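Local atomic coordinates of Exo-arabinanase (Penicillium chrysogenum, PDB entry 3A72), a protein that hydrolyses alpha-1,5-linked arabinan as an exo-arabinanase, probably releasing arabinobiose from chain ends, and binds arabinobiose. Residues Thr273-Ile283 against Ser347-Leu355. Numbering follows the deposited sequence.
Sequences TPYGGENGTII and SVMDLKEVL
Neighbouring blades of this six-bladed beta-propeller meet here: the loop joining strands 269-273 and 281-285 of one blade receives the C-terminal helical turn, 351-354, that follows strand 344-350 of the next. No hydrogen bond crosses between the segments; two leucines and Tyr275 carry most of the contact. Leu351 extends from the start of the helical turn, its CD1 meeting Thr273 CG2 tip to tip at 3.8 Å while its other methyl, CD2, lies 4.0 Å from Ile283 CD1. Leu355, the chain's last residue, directs CD1 at Thr281, where it comes within 3.6 Å of OG1; the same methyl lies 4.2 Å from Tyr275 CB. The Tyr275 ring passes obliquely beside the helix start, its CE2 4.1 Å from Lys352 CB, and its hydroxyl is hydrogen-bonded to Asp324 O.

Polar bonds within each segment flank the apolar contact. A chi1 of 175° turns Thr273 OG1 away from its own N, where it accepts from Tyr275 N in an ST turn, and sets CG2 between N and C, facing the leucines; the hydroxyl also donates a hydrogen bond to Gly326 O. Thr281 OG1 donates to Tyr275 O at 2.8 Å, tilted 18° from the carbonyl plane, tying the two sides of the loop together beside Leu355 CD1. On the other segment Asp350 is the N-cap: its OD1 accepts from Lys352 N at 3.0 Å and also forms a salt bridge with Arg327. The principle illustrated is blade-to-blade packing in a beta-propeller, polar bonds flanking an aliphatic seam beside the closing blade, where strand 6-10 pairs with strand 344-350.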
loop_
_atom_site.group_PDB
_atom_site.type_symbol
_atom_site.label_atom_id
_atom_site.label_comp_id
_atom_site.label_asym_id
_atom_site.label_seq_id
_atom_site.Cartn_x
_atom_site.Cartn_y
_atom_site.Cartn_z
ATOM N N THR A 273 -12.256 -10.535 -2.574
ATOM C CA THR A 273 -12.754 -11.166 -3.810
ATOM C C THR A 273 -14.181 -11.653 -3.579
ATOM O O THR A 273 -14.492 -12.136 -2.501
ATOM C CB THR A 273 -11.883 -12.366 -4.206
ATOM O OG1 THR A 273 -12.496 -12.992 -5.348
ATOM C CG2 THR A 273 -11.716 -13.376 -3.110
ATOM N N PRO A 274 -15.018 -11.658 -4.634
ATOM C CA PRO A 274 -16.273 -12.385 -4.526
ATOM C C PRO A 274 -16.152 -13.877 -4.351
ATOM O O PRO A 274 -17.121 -14.516 -3.944
ATOM C CB PRO A 274 -16.950 -12.081 -5.923
ATOM C CG PRO A 274 -16.235 -10.884 -6.454
ATOM C CD PRO A 274 -14.864 -10.951 -5.933
ATOM N N TYR A 275 -15.009 -14.457 -4.740
ATOM C CA TYR A 275 -14.841 -15.902 -4.633
ATOM C C TYR A 275 -14.801 -16.343 -3.174
ATOM O O TYR A 275 -14.394 -15.600 -2.278
ATOM C CB TYR A 275 -13.534 -16.343 -5.367
ATOM C CG TYR A 275 -13.769 -16.590 -6.828
ATOM C CD1 TYR A 275 -14.066 -15.514 -7.674
ATOM C CD2 TYR A 275 -13.767 -17.824 -7.374
ATOM C CE1 TYR A 275 -14.330 -15.676 -8.988
ATOM C CE2 TYR A 275 -14.030 -18.053 -8.762
ATOM C CZ TYR A 275 -14.294 -16.917 -9.535
ATOM O OH TYR A 275 -14.539 -17.187 -10.899
ATOM N N GLY A 276 -15.183 -17.616 -3.009
ATOM C CA GLY A 276 -15.040 -18.319 -1.769
ATOM C C GLY A 276 -16.224 -18.531 -0.908
ATOM O O GLY A 276 -16.161 -19.309 0.054
ATOM N N GLY A 277 -17.333 -17.843 -1.195
ATOM C CA GLY A 277 -18.556 -17.975 -0.438
ATOM C C GLY A 277 -19.467 -16.781 -0.669
ATOM O O GLY A 277 -19.128 -15.843 -1.426
ATOM N N GLU A 278 -20.603 -16.774 0.026
ATOM C CA GLU A 278 -21.632 -15.771 -0.187
ATOM C C GLU A 278 -21.176 -14.361 0.163
ATOM O O GLU A 278 -21.688 -13.401 -0.365
ATOM C CB GLU A 278 -22.838 -16.154 0.650
ATOM C CG GLU A 278 -23.787 -14.978 0.795
ATOM C CD GLU A 278 -24.486 -14.878 2.128
ATOM O OE1 GLU A 278 -24.135 -15.409 3.210
ATOM O OE2 GLU A 278 -25.508 -14.168 2.078
ATOM N N ASN A 279 -20.226 -14.221 1.103
ATOM C CA ASN A 279 -19.660 -12.924 1.476
ATOM C C ASN A 279 -18.318 -12.662 0.815
ATOM O O ASN A 279 -17.605 -11.736 1.234
ATOM C CB ASN A 279 -19.529 -12.890 3.014
ATOM C CG ASN A 279 -20.866 -12.644 3.696
ATOM O OD1 ASN A 279 -21.698 -11.936 3.205
ATOM N ND2 ASN A 279 -21.088 -13.030 4.907
ATOM N N GLY A 280 -17.919 -13.496 -0.139
ATOM C CA GLY A 280 -16.578 -13.446 -0.666
ATOM C C GLY A 280 -15.564 -13.719 0.425
ATOM O O GLY A 280 -15.850 -14.252 1.464
ATOM N N THR A 281 -14.325 -13.305 0.135
ATOM C CA THR A 281 -13.183 -13.567 0.983
ATOM C C THR A 281 -12.319 -12.316 1.078
ATOM O O THR A 281 -11.892 -11.793 0.058
ATOM C CB THR A 281 -12.360 -14.748 0.442
ATOM O OG1 THR A 281 -13.222 -15.889 0.223
ATOM C CG2 THR A 281 -11.307 -15.192 1.419
ATOM N N ILE A 282 -12.011 -11.924 2.302
ATOM C CA ILE A 282 -10.959 -10.931 2.558
ATOM C C ILE A 282 -9.652 -11.693 2.625
ATOM O O ILE A 282 -9.573 -12.746 3.288
ATOM C CB ILE A 282 -11.192 -10.134 3.860
ATOM C CG1 ILE A 282 -12.588 -9.551 3.960
ATOM C CG2 ILE A 282 -10.120 -9.039 3.997
ATOM C CD1 ILE A 282 -12.910 -8.981 5.327
ATOM N N ILE A 283 -8.617 -11.179 1.970
ATOM C CA ILE A 283 -7.290 -11.816 1.926
ATOM C C ILE A 283 -6.293 -10.793 2.426
ATOM O O ILE A 283 -6.265 -9.643 1.932
ATOM C CB ILE A 283 -6.975 -12.307 0.528
ATOM C CG1 ILE A 283 -8.091 -13.178 -0.031
ATOM C CG2 ILE A 283 -5.616 -13.058 0.543
ATOM C CD1 ILE A 283 -7.857 -13.593 -1.472
ATOM N N SER A 347 3.523 -13.578 -8.077
ATOM C CA SER A 347 2.816 -14.840 -8.291
ATOM C C SER A 347 1.333 -14.529 -8.508
ATOM O O SER A 347 0.841 -13.506 -8.053
ATOM C CB SER A 347 3.003 -15.770 -7.114
ATOM O OG SER A 347 4.366 -16.087 -6.880
ATOM N N VAL A 348 0.656 -15.456 -9.196
ATOM C CA VAL A 348 -0.785 -15.382 -9.392
ATOM C C VAL A 348 -1.357 -16.686 -8.905
ATOM O O VAL A 348 -0.903 -17.762 -9.308
ATOM C CB VAL A 348 -1.143 -15.114 -10.869
ATOM C CG1 VAL A 348 -2.662 -15.086 -11.047
ATOM C CG2 VAL A 348 -0.556 -13.794 -11.333
ATOM N N MET A 349 -2.354 -16.612 -8.035
ATOM C CA MET A 349 -3.033 -17.744 -7.486
ATOM C C MET A 349 -4.441 -17.827 -7.992
ATOM O O MET A 349 -5.132 -16.836 -8.167
ATOM C CB MET A 349 -3.058 -17.628 -5.915
ATOM C CG MET A 349 -1.677 -17.464 -5.304
ATOM S SD MET A 349 -1.728 -17.190 -3.538
ATOM C CE MET A 349 -2.175 -18.812 -2.938
ATOM N N ASP A 350 -4.910 -19.082 -8.214
ATOM C CA ASP A 350 -6.268 -19.365 -8.692
ATOM C C ASP A 350 -7.166 -19.545 -7.500
ATOM O O ASP A 350 -7.139 -20.601 -6.850
ATOM C CB ASP A 350 -6.268 -20.590 -9.593
ATOM C CG ASP A 350 -7.634 -20.888 -10.171
ATOM O OD1 ASP A 350 -8.617 -20.199 -9.835
ATOM O OD2 ASP A 350 -7.706 -21.812 -11.063
ATOM N N LEU A 351 -7.949 -18.523 -7.171
ATOM C CA LEU A 351 -8.825 -18.524 -5.995
ATOM C C LEU A 351 -9.946 -19.545 -6.116
ATOM O O LEU A 351 -10.513 -19.948 -5.067
ATOM C CB LEU A 351 -9.361 -17.131 -5.712
ATOM C CG LEU A 351 -8.251 -16.076 -5.450
ATOM C CD1 LEU A 351 -8.903 -14.680 -5.342
ATOM C CD2 LEU A 351 -7.406 -16.431 -4.268
ATOM N N LYS A 352 -10.273 -19.986 -7.324
ATOM C CA LYS A 352 -11.241 -21.077 -7.490
ATOM C C LYS A 352 -10.718 -22.330 -6.783
ATOM O O LYS A 352 -11.537 -23.120 -6.238
ATOM C CB LYS A 352 -11.546 -21.334 -8.958
ATOM C CG LYS A 352 -12.702 -22.324 -9.190
ATOM C CD LYS A 352 -13.027 -22.392 -10.695
ATOM C CE LYS A 352 -14.061 -23.452 -11.088
ATOM N NZ LYS A 352 -14.759 -23.087 -12.377
ATOM N N GLU A 353 -9.413 -22.543 -6.790
ATOM C CA GLU A 353 -8.812 -23.715 -6.177
ATOM C C GLU A 353 -8.332 -23.464 -4.764
ATOM O O GLU A 353 -8.516 -24.349 -3.917
ATOM C CB GLU A 353 -7.652 -24.238 -7.032
ATOM C CG GLU A 353 -6.982 -25.453 -6.445
ATOM C CD GLU A 353 -7.822 -26.687 -6.311
ATOM O OE1 GLU A 353 -8.959 -26.712 -6.824
ATOM O OE2 GLU A 353 -7.358 -27.651 -5.658
ATOM N N VAL A 354 -7.713 -22.305 -4.475
ATOM C CA VAL A 354 -6.973 -22.179 -3.197
ATOM C C VAL A 354 -7.850 -21.705 -2.044
ATOM O O VAL A 354 -7.423 -21.837 -0.876
ATOM C CB VAL A 354 -5.718 -21.269 -3.333
ATOM C CG1 VAL A 354 -4.802 -21.816 -4.401
ATOM C CG2 VAL A 354 -6.045 -19.866 -3.626
ATOM N N LEU A 355 -9.029 -21.186 -2.330
ATOM C CA LEU A 355 -9.913 -20.790 -1.194
ATOM C C LEU A 355 -10.799 -21.910 -0.723
ATOM O O LEU A 355 -11.351 -21.740 0.399
ATOM C CB LEU A 355 -10.744 -19.572 -1.597
ATOM C CG LEU A 355 -9.947 -18.327 -1.914
ATOM C CD1 LEU A 355 -10.839 -17.125 -2.199
ATOM C CD2 LEU A 355 -8.981 -17.961 -0.800
ATOM O OXT LEU A 355 -10.931 -22.877 -1.513
#